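Local coordinates for protein indole-3-pyruvate decarboxylase (Azospirillum brasilense, PDB 2NXW) that catalyses the thiamine diphosphate- and metal-dependent decarboxylation of indole-3-pyruvate to indole-3-acetaldehyde in auxin biosynthesis, and is also a phenylpyruvate decarboxylase, at residues V251-T256 with T268-T273; P225-C230 with G292-G297; L367-E372 with T515-K520; A375-A380 with A407-D412. All coordinates share one frame; numbering follows the deposited sequence.

In the fold
Interactions 1 and 2 share one sheet of the central domain: V251-T256 and P225-C230 are neighbours, joined by probable backbone hydrogen bonds such as V254 O to V229 N. Interaction 2 lies in the buried interior of that sheet and is built of a parallel ladder and aliphatic contacts, whereas interaction 1, at its edge, has a short bridge, prolines and threonines. Interactions 3 and 4 lie in or beside the C-terminal cofactor-binding domain and meet at helix 376-388, which belongs to interaction 4, where L519 packs on I379. Interaction 3 is a surface contact of charges and helix capping; interaction 4 is buried and bond-free across the segments, resting on methionine contacts.

Interaction 1: V251-T256 with T268-T273; sequences VPVVTT and TPPLGT
V253 turns its side chain onto the returning chain T268-P270, and every carbon of it finds something there. CB comes 4.0 Å from P269 O. From it, CG1 stands anti to the backbone N (chi1 -179°), which carries it against P270, 4.1 Å from ring atom CG, the two side chains crossing at a slant. The other branch, CG2, lies 3.8 Å from T268 O, a carbonyl oxygen that is buried with no partner in the model. A branched aliphatic residue suits this place, since it fills the ground between proline and backbone without needing a bond. The main chain supplies the polar link. L271 N donates to V253 O at 2.8 Å, a bond that P270, lacking an N-H, could not make, and T255 N answers with one to G272 O at 3.1 Å. T255 CG2 presses on P270 CG at 3.4 Å, tighter than usual for two carbons. V254 points mainly to the other side, toward I283 and L286 of helix 281-288, yet its CG1 still touches G272 O. The two backbone bonds, with the single T255-T273 bridge, hold an irregular chain beside strand 253-255, the outermost strand of the alpha/beta sheet in this enzyme's central domain.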
loop_
_atom_site.group_PDB
_atom_site.type_symbol
_atom_site.label_atom_id
_atom_site.label_comp_id
_atom_site.label_asym_id
_atom_site.label_seq_id
_atom_site.Cartn_x
_atom_site.Cartn_y
_atom_site.Cartn_z
ATOM N N VAL A 251 -27.184 -32.984 12.587
ATOM C CA VAL A 251 -27.253 -32.486 11.215
ATOM C C VAL A 251 -26.225 -33.206 10.350
ATOM O O VAL A 251 -25.287 -33.806 10.865
ATOM C CB VAL A 251 -26.999 -30.952 11.142
ATOM C CG1 VAL A 251 -27.977 -30.222 12.059
ATOM C CG2 VAL A 251 -25.565 -30.626 11.540
ATOM N N PRO A 252 -26.409 -33.183 9.019
ATOM C CA PRO A 252 -25.467 -33.845 8.107
ATOM C C PRO A 252 -24.043 -33.345 8.318
ATOM O O PRO A 252 -23.821 -32.150 8.533
ATOM C CB PRO A 252 -26.008 -33.474 6.731
ATOM C CG PRO A 252 -27.488 -33.441 6.967
ATOM C CD PRO A 252 -27.590 -32.694 8.283
ATOM N N VAL A 253 -23.091 -34.271 8.249
ATOM C CA VAL A 253 -21.682 -33.964 8.454
ATOM C C VAL A 253 -20.880 -34.124 7.170
ATOM O O VAL A 253 -21.065 -35.093 6.432
ATOM C CB VAL A 253 -21.087 -34.909 9.511
ATOM C CG1 VAL A 253 -19.621 -34.583 9.751
ATOM C CG2 VAL A 253 -21.876 -34.790 10.810
ATOM N N VAL A 254 -19.982 -33.176 6.924
ATOM C CA VAL A 254 -19.108 -33.193 5.750
ATOM C C VAL A 254 -17.738 -32.663 6.187
ATOM O O VAL A 254 -17.639 -31.920 7.158
ATOM C CB VAL A 254 -19.670 -32.269 4.631
ATOM C CG1 VAL A 254 -18.713 -32.200 3.446
ATOM C CG2 VAL A 254 -21.028 -32.777 4.179
ATOM N N THR A 255 -16.667 -33.060 5.511
ATOM C CA THR A 255 -15.358 -32.520 5.873
ATOM C C THR A 255 -14.814 -31.699 4.725
ATOM O O THR A 255 -15.251 -31.859 3.586
ATOM C CB THR A 255 -14.301 -33.622 6.171
ATOM O OG1 THR A 255 -14.215 -34.516 5.054
ATOM C CG2 THR A 255 -14.662 -34.400 7.415
ATOM N N THR A 256 -13.903 -30.785 5.032
ATOM C CA THR A 256 -13.231 -30.019 3.990
ATOM C C THR A 256 -12.015 -30.873 3.633
ATOM O O THR A 256 -11.756 -31.889 4.280
ATOM C CB THR A 256 -12.707 -28.673 4.496
ATOM O OG1 THR A 256 -11.858 -28.895 5.629
ATOM C CG2 THR A 256 -13.866 -27.753 4.850
ATOM N N THR A 268 -21.591 -40.570 13.782
ATOM C CA THR A 268 -22.131 -39.798 12.661
ATOM C C THR A 268 -20.932 -39.303 11.854
ATOM O O THR A 268 -20.500 -38.153 11.978
ATOM C CB THR A 268 -23.012 -38.603 13.136
ATOM O OG1 THR A 268 -22.224 -37.673 13.893
ATOM C CG2 THR A 268 -24.160 -39.108 14.004
ATOM N N PRO A 269 -20.363 -40.184 11.016
ATOM C CA PRO A 269 -19.204 -39.871 10.180
ATOM C C PRO A 269 -19.546 -38.974 8.999
ATOM O O PRO A 269 -20.708 -38.822 8.636
ATOM C CB PRO A 269 -18.721 -41.254 9.748
ATOM C CG PRO A 269 -20.010 -41.993 9.571
ATOM C CD PRO A 269 -20.818 -41.571 10.784
ATOM N N PRO A 270 -18.529 -38.351 8.392
ATOM C CA PRO A 270 -18.771 -37.472 7.247
ATOM C C PRO A 270 -19.386 -38.233 6.075
ATOM O O PRO A 270 -19.035 -39.386 5.825
ATOM C CB PRO A 270 -17.374 -36.955 6.915
ATOM C CG PRO A 270 -16.688 -36.952 8.240
ATOM C CD PRO A 270 -17.119 -38.285 8.814
ATOM N N LEU A 271 -20.310 -37.585 5.370
ATOM C CA LEU A 271 -20.952 -38.174 4.201
ATOM C C LEU A 271 -19.936 -38.204 3.071
ATOM O O LEU A 271 -20.058 -38.983 2.123
ATOM C CB LEU A 271 -22.153 -37.328 3.774
ATOM C CG LEU A 271 -23.317 -37.248 4.759
ATOM C CD1 LEU A 271 -24.221 -36.082 4.398
ATOM C CD2 LEU A 271 -24.088 -38.562 4.743
ATOM N N GLY A 272 -18.935 -37.336 3.186
ATOM C CA GLY A 272 -17.887 -37.241 2.189
ATOM C C GLY A 272 -17.063 -35.992 2.417
ATOM O O GLY A 272 -17.242 -35.288 3.421
ATOM N N THR A 273 -16.157 -35.720 1.486
ATOM C CA THR A 273 -15.289 -34.555 1.553
ATOM C C THR A 273 -15.643 -33.563 0.454
ATOM O O THR A 273 -15.667 -33.904 -0.728
ATOM C CB THR A 273 -13.816 -34.968 1.393
ATOM O OG1 THR A 273 -13.458 -35.847 2.463
ATOM C CG2 THR A 273 -12.902 -33.751 1.410
#

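Interaction 2: P225-C230 with G292-G297; sequences PVLMVC and GLFLLG
M228 is the densest point between the two strands: its sulfur lies 3.4 Å from L295 CD2, and its CG is 3.6 Å from L293 CD1. With CG anti to the carbonyl carbon (chi1 -65°) the thioether runs beside L295 and across L293, and a flexible, unbranched chain suits a place between two leucines. V226 completes this face, its CB 3.8 Å from L293 CD1. On the other face L227 and F294 lie side by side, L227 CD1 reaching F294 CD2 at 3.6 Å, under helices 239-249 and 337-346. Five backbone bonds, among them F294 N to V226 O at 2.8 Å, form the ladder of a parallel pair. Both are interior strands, second and third in the order of a Rossmann-like alpha/beta sheet, the chain passing from 225-229 through helix 239-249 to edge strand 253-255 before it returns to 292-296. Looseness is local. V229 barely meets the partner strand and turns toward V242 of helix 239-249, and the last bond, C230 N to L296 O, is 3.2 Å long and bent to 138°, although buried C230 still brings CB to 3.3 Å from L296 O. At the other end P225 is partly exposed; opposite it G292, with no side chain, lies close to the proline.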
loop_
_atom_site.group_PDB
_atom_site.type_symbol
_atom_site.label_atom_id
_atom_site.label_comp_id
_atom_site.label_asym_id
_atom_site.label_seq_id
_atom_site.Cartn_x
_atom_site.Cartn_y
_atom_site.Cartn_z
ATOM N N PRO A 225 -29.425 -27.654 7.291
ATOM C CA PRO A 225 -28.168 -27.337 7.967
ATOM C C PRO A 225 -27.097 -28.371 7.647
ATOM O O PRO A 225 -27.398 -29.530 7.359
ATOM C CB PRO A 225 -28.560 -27.351 9.440
ATOM C CG PRO A 225 -29.626 -28.411 9.484
ATOM C CD PRO A 225 -30.452 -28.090 8.255
ATOM N N VAL A 226 -25.845 -27.933 7.689
ATOM C CA VAL A 226 -24.719 -28.811 7.426
ATOM C C VAL A 226 -23.574 -28.460 8.362
ATOM O O VAL A 226 -23.244 -27.284 8.525
ATOM C CB VAL A 226 -24.204 -28.655 5.975
ATOM C CG1 VAL A 226 -22.910 -29.453 5.795
ATOM C CG2 VAL A 226 -25.266 -29.104 4.990
ATOM N N LEU A 227 -22.980 -29.477 8.982
ATOM C CA LEU A 227 -21.826 -29.255 9.852
ATOM C C LEU A 227 -20.585 -29.671 9.061
ATOM O O LEU A 227 -20.483 -30.818 8.627
ATOM C CB LEU A 227 -21.904 -30.098 11.137
ATOM C CG LEU A 227 -20.613 -30.074 11.971
ATOM C CD1 LEU A 227 -20.424 -28.675 12.546
ATOM C CD2 LEU A 227 -20.673 -31.086 13.099
ATOM N N MET A 228 -19.666 -28.730 8.849
ATOM C CA MET A 228 -18.415 -29.019 8.143
ATOM C C MET A 228 -17.274 -29.088 9.156
ATOM O O MET A 228 -17.062 -28.155 9.935
ATOM C CB MET A 228 -18.109 -27.939 7.103
ATOM C CG MET A 228 -19.115 -27.872 5.977
ATOM S SD MET A 228 -18.384 -27.175 4.471
ATOM C CE MET A 228 -17.550 -28.619 3.836
ATOM N N VAL A 229 -16.557 -30.209 9.157
ATOM C CA VAL A 229 -15.438 -30.410 10.069
ATOM C C VAL A 229 -14.186 -30.065 9.270
ATOM O O VAL A 229 -13.893 -30.675 8.237
ATOM C CB VAL A 229 -15.434 -31.858 10.588
ATOM C CG1 VAL A 229 -14.222 -32.105 11.466
ATOM C CG2 VAL A 229 -16.720 -32.097 11.380
ATOM N N CYS A 230 -13.444 -29.087 9.773
ATOM C CA CYS A 230 -12.317 -28.538 9.038
ATOM C C CYS A 230 -10.934 -28.561 9.689
ATOM O O CYS A 230 -10.745 -29.165 10.747
ATOM C CB CYS A 230 -12.723 -27.120 8.628
ATOM S SG CYS A 230 -14.513 -27.009 8.157
ATOM N N GLY A 292 -27.731 -23.183 6.447
ATOM C CA GLY A 292 -27.220 -23.209 7.809
ATOM C C GLY A 292 -25.921 -23.995 7.763
ATOM O O GLY A 292 -25.833 -25.115 8.274
ATOM N N LEU A 293 -24.917 -23.401 7.123
ATOM C CA LEU A 293 -23.606 -24.032 6.950
ATOM C C LEU A 293 -22.648 -23.664 8.080
ATOM O O LEU A 293 -22.143 -22.548 8.152
ATOM C CB LEU A 293 -23.014 -23.605 5.607
ATOM C CG LEU A 293 -21.709 -24.264 5.152
ATOM C CD1 LEU A 293 -21.891 -25.771 4.973
ATOM C CD2 LEU A 293 -21.273 -23.618 3.844
ATOM N N PHE A 294 -22.395 -24.619 8.966
ATOM C CA PHE A 294 -21.511 -24.391 10.105
ATOM C C PHE A 294 -20.092 -24.839 9.746
ATOM O O PHE A 294 -19.801 -26.036 9.740
ATOM C CB PHE A 294 -22.054 -25.185 11.301
ATOM C CG PHE A 294 -21.390 -24.887 12.621
ATOM C CD1 PHE A 294 -20.386 -23.925 12.743
ATOM C CD2 PHE A 294 -21.793 -25.577 13.764
ATOM C CE1 PHE A 294 -19.797 -23.659 13.988
ATOM C CE2 PHE A 294 -21.212 -25.319 15.006
ATOM C CZ PHE A 294 -20.216 -24.361 15.119
ATOM N N LEU A 295 -19.230 -23.872 9.438
ATOM C CA LEU A 295 -17.839 -24.155 9.081
ATOM C C LEU A 295 -17.035 -24.160 10.370
ATOM O O LEU A 295 -16.610 -23.105 10.865
ATOM C CB LEU A 295 -17.298 -23.082 8.133
ATOM C CG LEU A 295 -18.042 -22.901 6.813
ATOM C CD1 LEU A 295 -17.420 -21.754 6.030
ATOM C CD2 LEU A 295 -17.988 -24.197 6.013
ATOM N N LEU A 296 -16.820 -25.350 10.913
ATOM C CA LEU A 296 -16.083 -25.480 12.157
ATOM C C LEU A 296 -14.578 -25.556 11.905
ATOM O O LEU A 296 -14.034 -26.644 11.673
ATOM C CB LEU A 296 -16.582 -26.725 12.916
ATOM C CG LEU A 296 -16.154 -26.892 14.378
ATOM C CD1 LEU A 296 -16.768 -25.798 15.235
ATOM C CD2 LEU A 296 -16.596 -28.264 14.876
ATOM N N GLY A 297 -13.927 -24.389 11.922
ATOM C CA GLY A 297 -12.481 -24.295 11.744
ATOM C C GLY A 297 -11.963 -24.246 10.322
ATOM O O GLY A 297 -10.802 -24.588 10.084
#

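Interaction 3: L367-E372 with T515-K520; sequences LQADGE and TRAELK
The N-terminal end of helix 516-528 carries a capping box and is met by the loop L367-E372, which offers carbonyls and one carboxylate to R516 and A517. Backbone N-H groups at the start of a helix have no earlier carbonyl to bond, and here two are met from the loop: A517 N donates to D370 O at 2.9 Å, and R516 N to E372 O at 3.0 Å. T515 holds the N-cap position and forms the capping box with E518: T515 OG1 accepts from E518 N at 3.1 Å, while E518 OE1 accepts from T515 N. A small hydroxyl residue suits this place because its oxygen can fold back over the open turn. The helix follows edge strand 509-513, and the contact lies at the protein surface.

The side-chain link is a side-on salt bridge that fixes the guanidinium. R516 NE donates to D370 OD1 at 3.0 Å and NH2 to OD2 at 2.9 Å, although carboxylate and guanidinium planes are turned 37° apart. D370 CG sits between its own backbone N and carbonyl carbon (chi1 56°), which folds the carboxylate back over the loop. OD1 also receives E372 N at 3.0 Å, closing an Asx turn; this N-H and R516 NE arrive from opposite faces of the carboxylate plane. Q368 CB lies 3.6 Å above one guanidinium face, offset toward the rim, with E372 CB over the other. R516 NH1 has a long, weak ion pair with D378. Beyond the charges, L367 CD2 rests 3.6 Å from K520 CB, on the aliphatic part of a lysine whose NZ pairs with D524.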
loop_
_atom_site.group_PDB
_atom_site.type_symbol
_atom_site.label_atom_id
_atom_site.label_comp_id
_atom_site.label_asym_id
_atom_site.label_seq_id
_atom_site.Cartn_x
_atom_site.Cartn_y
_atom_site.Cartn_z
ATOM N N LEU A 367 -6.981 -53.469 -10.656
ATOM C CA LEU A 367 -6.010 -53.090 -11.669
ATOM C C LEU A 367 -5.884 -54.216 -12.693
ATOM O O LEU A 367 -5.738 -55.383 -12.324
ATOM C CB LEU A 367 -4.634 -52.856 -11.033
ATOM C CG LEU A 367 -3.465 -52.757 -12.015
ATOM C CD1 LEU A 367 -3.518 -51.425 -12.759
ATOM C CD2 LEU A 367 -2.148 -52.878 -11.255
ATOM N N GLN A 368 -5.947 -53.868 -13.975
ATOM C CA GLN A 368 -5.786 -54.863 -15.027
ATOM C C GLN A 368 -4.284 -54.894 -15.328
ATOM O O GLN A 368 -3.769 -54.072 -16.087
ATOM C CB GLN A 368 -6.589 -54.449 -16.262
ATOM C CG GLN A 368 -8.066 -54.284 -15.957
ATOM C CD GLN A 368 -8.718 -55.586 -15.530
ATOM O OE1 GLN A 368 -8.859 -56.510 -16.334
ATOM N NE2 GLN A 368 -9.121 -55.670 -14.260
ATOM N N ALA A 369 -3.579 -55.836 -14.712
ATOM C CA ALA A 369 -2.131 -55.941 -14.883
ATOM C C ALA A 369 -1.734 -56.536 -16.223
ATOM O O ALA A 369 -1.304 -57.688 -16.298
ATOM C CB ALA A 369 -1.538 -56.765 -13.738
ATOM N N ASP A 370 -1.851 -55.734 -17.275
ATOM C CA ASP A 370 -1.549 -56.184 -18.629
ATOM C C ASP A 370 -0.557 -55.297 -19.370
ATOM O O ASP A 370 0.146 -54.485 -18.768
ATOM C CB ASP A 370 -2.848 -56.273 -19.432
ATOM C CG ASP A 370 -3.598 -54.963 -19.452
ATOM O OD1 ASP A 370 -2.929 -53.909 -19.347
ATOM O OD2 ASP A 370 -4.845 -54.984 -19.581
ATOM N N GLY A 371 -0.512 -55.436 -20.692
ATOM C CA GLY A 371 0.419 -54.662 -21.489
ATOM C C GLY A 371 0.009 -53.259 -21.898
ATOM O O GLY A 371 0.720 -52.615 -22.667
ATOM N N GLU A 372 -1.120 -52.773 -21.392
ATOM C CA GLU A 372 -1.575 -51.430 -21.733
ATOM C C GLU A 372 -0.787 -50.358 -20.987
ATOM O O GLU A 372 -0.204 -50.625 -19.929
ATOM C CB GLU A 372 -3.054 -51.259 -21.380
ATOM C CG GLU A 372 -4.018 -52.100 -22.202
ATOM C CD GLU A 372 -3.943 -51.801 -23.690
ATOM O OE1 GLU A 372 -3.748 -50.623 -24.067
ATOM O OE2 GLU A 372 -4.099 -52.752 -24.479
ATOM N N THR A 515 3.960 -50.323 -18.525
ATOM C CA THR A 515 2.701 -51.055 -18.621
ATOM C C THR A 515 2.062 -51.289 -17.266
ATOM O O THR A 515 2.716 -51.184 -16.214
ATOM C CB THR A 515 2.888 -52.426 -19.284
ATOM O OG1 THR A 515 3.675 -53.263 -18.428
ATOM C CG2 THR A 515 3.591 -52.282 -20.618
ATOM N N ARG A 516 0.771 -51.601 -17.282
ATOM C CA ARG A 516 0.066 -51.855 -16.049
ATOM C C ARG A 516 0.642 -53.060 -15.311
ATOM O O ARG A 516 0.696 -53.068 -14.084
ATOM C CB ARG A 516 -1.423 -52.021 -16.334
ATOM C CG ARG A 516 -2.033 -50.729 -16.867
ATOM C CD ARG A 516 -3.546 -50.707 -16.841
ATOM N NE ARG A 516 -4.158 -51.591 -17.828
ATOM C CZ ARG A 516 -5.406 -51.456 -18.262
ATOM N NH1 ARG A 516 -6.164 -50.464 -17.803
ATOM N NH2 ARG A 516 -5.905 -52.322 -19.139
ATOM N N ALA A 517 1.092 -54.068 -16.055
ATOM C CA ALA A 517 1.684 -55.244 -15.423
ATOM C C ALA A 517 2.991 -54.845 -14.730
ATOM O O ALA A 517 3.259 -55.280 -13.610
ATOM C CB ALA A 517 1.943 -56.335 -16.463
ATOM N N GLU A 518 3.789 -54.002 -15.379
ATOM C CA GLU A 518 5.049 -53.560 -14.780
ATOM C C GLU A 518 4.772 -52.730 -13.531
ATOM O O GLU A 518 5.488 -52.828 -12.537
ATOM C CB GLU A 518 5.860 -52.752 -15.789
ATOM C CG GLU A 518 6.387 -53.602 -16.935
ATOM C CD GLU A 518 6.986 -52.782 -18.057
ATOM O OE1 GLU A 518 6.776 -51.546 -18.102
ATOM O OE2 GLU A 518 7.665 -53.376 -18.917
ATOM N N LEU A 519 3.733 -51.905 -13.579
ATOM C CA LEU A 519 3.379 -51.099 -12.421
ATOM C C LEU A 519 3.013 -51.985 -11.231
ATOM O O LEU A 519 3.459 -51.746 -10.102
ATOM C CB LEU A 519 2.192 -50.188 -12.760
ATOM C CG LEU A 519 1.477 -49.485 -11.602
ATOM C CD1 LEU A 519 2.384 -48.441 -10.966
ATOM C CD2 LEU A 519 0.204 -48.827 -12.138
ATOM N N LYS A 520 2.203 -53.013 -11.470
ATOM C CA LYS A 520 1.783 -53.893 -10.383
ATOM C C LYS A 520 2.999 -54.563 -9.751
ATOM O O LYS A 520 3.120 -54.604 -8.518
ATOM C CB LYS A 520 0.804 -54.954 -10.909
ATOM C CG LYS A 520 -0.095 -55.589 -9.849
ATOM C CD LYS A 520 0.577 -56.753 -9.165
ATOM C CE LYS A 520 -0.379 -57.457 -8.206
ATOM N NZ LYS A 520 0.292 -58.585 -7.501
#

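Interaction 4: A375-A380 with A407-D412; sequences APMDIA and AMDMID
The carboxylate oxygen D409 OD2 meets the methyl M377 CE at 3.5 Å and also shares a weak hydrogen bond with T548 OG1. M377 gets there by bending at two successive torsions, chi2 -48° and chi3 -75°, which bring CE round to the loop. The carbonyl oxygen of the same aspartate accepts a hydrogen bond from N384 ND2, a side chain two turns along helix 376-388 from M377, and A380 CB rests against D409 O at 4.0 Å. The small alanine lets the loop lie close to the helix surface here. No hydrogen bond joins the two segments themselves; the work is done by methionine, alanine and isoleucine side chains. M410 does the reverse of M377: it is extended beyond CG, with chi2 179°, and runs straight alongside A380, its CG 4.1 Å from A380 CB. Its terminal methyl CE then reaches I379 CG2 at 3.7 Å and A380 CA at 3.9 Å, the side chain crossing that of I379 at a slant. A long unbranched side chain suits a path along the helix surface.

The loop that delivers D409 and M410 is itself turned by a type I beta turn from A407, closed by M410 N to A407 O at 2.9 Å. Helix 376-388 thereby packs against the link between helix 402-407 and strand 415-416, and A407-D412 falls in the thiamine diphosphate-binding region. I379 stands about 10 Å from the cofactor, side chain to ligand, so the contact lies near, but not in, the cofactor site of the C-terminal domain.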
loop_
_atom_site.group_PDB
_atom_site.type_symbol
_atom_site.label_atom_id
_atom_site.label_comp_id
_atom_site.label_asym_id
_atom_site.label_seq_id
_atom_site.Cartn_x
_atom_site.Cartn_y
_atom_site.Cartn_z
ATOM N N ALA A 375 -2.390 -45.212 -16.713
ATOM C CA ALA A 375 -3.174 -43.997 -16.556
ATOM C C ALA A 375 -3.184 -43.721 -15.049
ATOM O O ALA A 375 -2.969 -44.631 -14.250
ATOM C CB ALA A 375 -4.600 -44.198 -17.070
ATOM N N PRO A 376 -3.421 -42.467 -14.643
ATOM C CA PRO A 376 -3.442 -42.172 -13.207
ATOM C C PRO A 376 -4.379 -43.092 -12.409
ATOM O O PRO A 376 -4.047 -43.518 -11.301
ATOM C CB PRO A 376 -3.888 -40.714 -13.166
ATOM C CG PRO A 376 -3.240 -40.145 -14.394
ATOM C CD PRO A 376 -3.502 -41.223 -15.438
ATOM N N MET A 377 -5.552 -43.415 -12.952
ATOM C CA MET A 377 -6.462 -44.277 -12.206
ATOM C C MET A 377 -5.909 -45.685 -11.984
ATOM O O MET A 377 -6.309 -46.366 -11.036
ATOM C CB MET A 377 -7.834 -44.350 -12.884
ATOM C CG MET A 377 -8.590 -43.022 -12.886
ATOM S SD MET A 377 -8.655 -42.173 -11.288
ATOM C CE MET A 377 -9.863 -43.155 -10.419
ATOM N N ASP A 378 -5.001 -46.121 -12.851
ATOM C CA ASP A 378 -4.395 -47.435 -12.687
ATOM C C ASP A 378 -3.481 -47.401 -11.469
ATOM O O ASP A 378 -3.352 -48.396 -10.751
ATOM C CB ASP A 378 -3.598 -47.824 -13.924
ATOM C CG ASP A 378 -4.482 -47.997 -15.139
ATOM O OD1 ASP A 378 -5.511 -48.692 -15.015
ATOM O OD2 ASP A 378 -4.142 -47.443 -16.205
ATOM N N ILE A 379 -2.840 -46.260 -11.237
ATOM C CA ILE A 379 -1.963 -46.134 -10.080
ATOM C C ILE A 379 -2.825 -46.182 -8.817
ATOM O O ILE A 379 -2.467 -46.842 -7.844
ATOM C CB ILE A 379 -1.137 -44.834 -10.162
ATOM C CG1 ILE A 379 -0.219 -44.900 -11.386
ATOM C CG2 ILE A 379 -0.300 -44.661 -8.879
ATOM C CD1 ILE A 379 0.517 -43.590 -11.669
ATOM N N ALA A 380 -3.984 -45.524 -8.833
ATOM C CA ALA A 380 -4.871 -45.576 -7.679
ATOM C C ALA A 380 -5.339 -47.021 -7.457
ATOM O O ALA A 380 -5.368 -47.502 -6.324
ATOM C CB ALA A 380 -6.074 -44.650 -7.886
ATOM N N ALA A 407 -4.537 -38.976 -5.811
ATOM C CA ALA A 407 -4.485 -39.380 -4.404
ATOM C C ALA A 407 -5.843 -39.282 -3.727
ATOM O O ALA A 407 -6.103 -40.002 -2.757
ATOM C CB ALA A 407 -3.454 -38.538 -3.656
ATOM N N MET A 408 -6.712 -38.403 -4.222
ATOM C CA MET A 408 -8.046 -38.279 -3.636
ATOM C C MET A 408 -8.785 -39.613 -3.734
ATOM O O MET A 408 -9.708 -39.873 -2.954
ATOM C CB MET A 408 -8.861 -37.196 -4.356
ATOM C CG MET A 408 -8.350 -35.770 -4.169
ATOM S SD MET A 408 -8.414 -35.236 -2.438
ATOM C CE MET A 408 -10.167 -35.116 -2.179
ATOM N N ASP A 409 -8.383 -40.456 -4.687
ATOM C CA ASP A 409 -9.017 -41.756 -4.869
ATOM C C ASP A 409 -8.187 -42.928 -4.357
ATOM O O ASP A 409 -8.411 -44.081 -4.734
ATOM C CB ASP A 409 -9.385 -41.969 -6.345
ATOM C CG ASP A 409 -10.582 -41.140 -6.763
ATOM O OD1 ASP A 409 -11.444 -40.876 -5.900
ATOM O OD2 ASP A 409 -10.666 -40.763 -7.949
ATOM N N MET A 410 -7.224 -42.627 -3.486
ATOM C CA MET A 410 -6.387 -43.666 -2.893
ATOM C C MET A 410 -6.741 -43.865 -1.427
ATOM O O MET A 410 -6.993 -42.902 -0.709
ATOM C CB MET A 410 -4.913 -43.280 -2.984
ATOM C CG MET A 410 -4.319 -43.473 -4.354
ATOM S SD MET A 410 -2.592 -42.946 -4.352
ATOM C CE MET A 410 -2.189 -43.192 -6.070
ATOM N N ILE A 411 -6.770 -45.121 -0.991
ATOM C CA ILE A 411 -7.049 -45.423 0.409
ATOM C C ILE A 411 -5.772 -45.072 1.178
ATOM O O ILE A 411 -4.699 -45.569 0.853
ATOM C CB ILE A 411 -7.362 -46.917 0.588
ATOM C CG1 ILE A 411 -8.591 -47.281 -0.252
ATOM C CG2 ILE A 411 -7.599 -47.223 2.064
ATOM C CD1 ILE A 411 -8.839 -48.775 -0.366
ATOM N N ASP A 412 -5.890 -44.222 2.191
ATOM C CA ASP A 412 -4.713 -43.808 2.948
ATOM C C ASP A 412 -4.914 -43.811 4.453
ATOM O O ASP A 412 -6.000 -44.095 4.951
ATOM C CB ASP A 412 -4.300 -42.396 2.519
ATOM C CG ASP A 412 -5.372 -41.364 2.812
ATOM O OD1 ASP A 412 -5.856 -41.289 3.969
ATOM O OD2 ASP A 412 -5.736 -40.619 1.884
#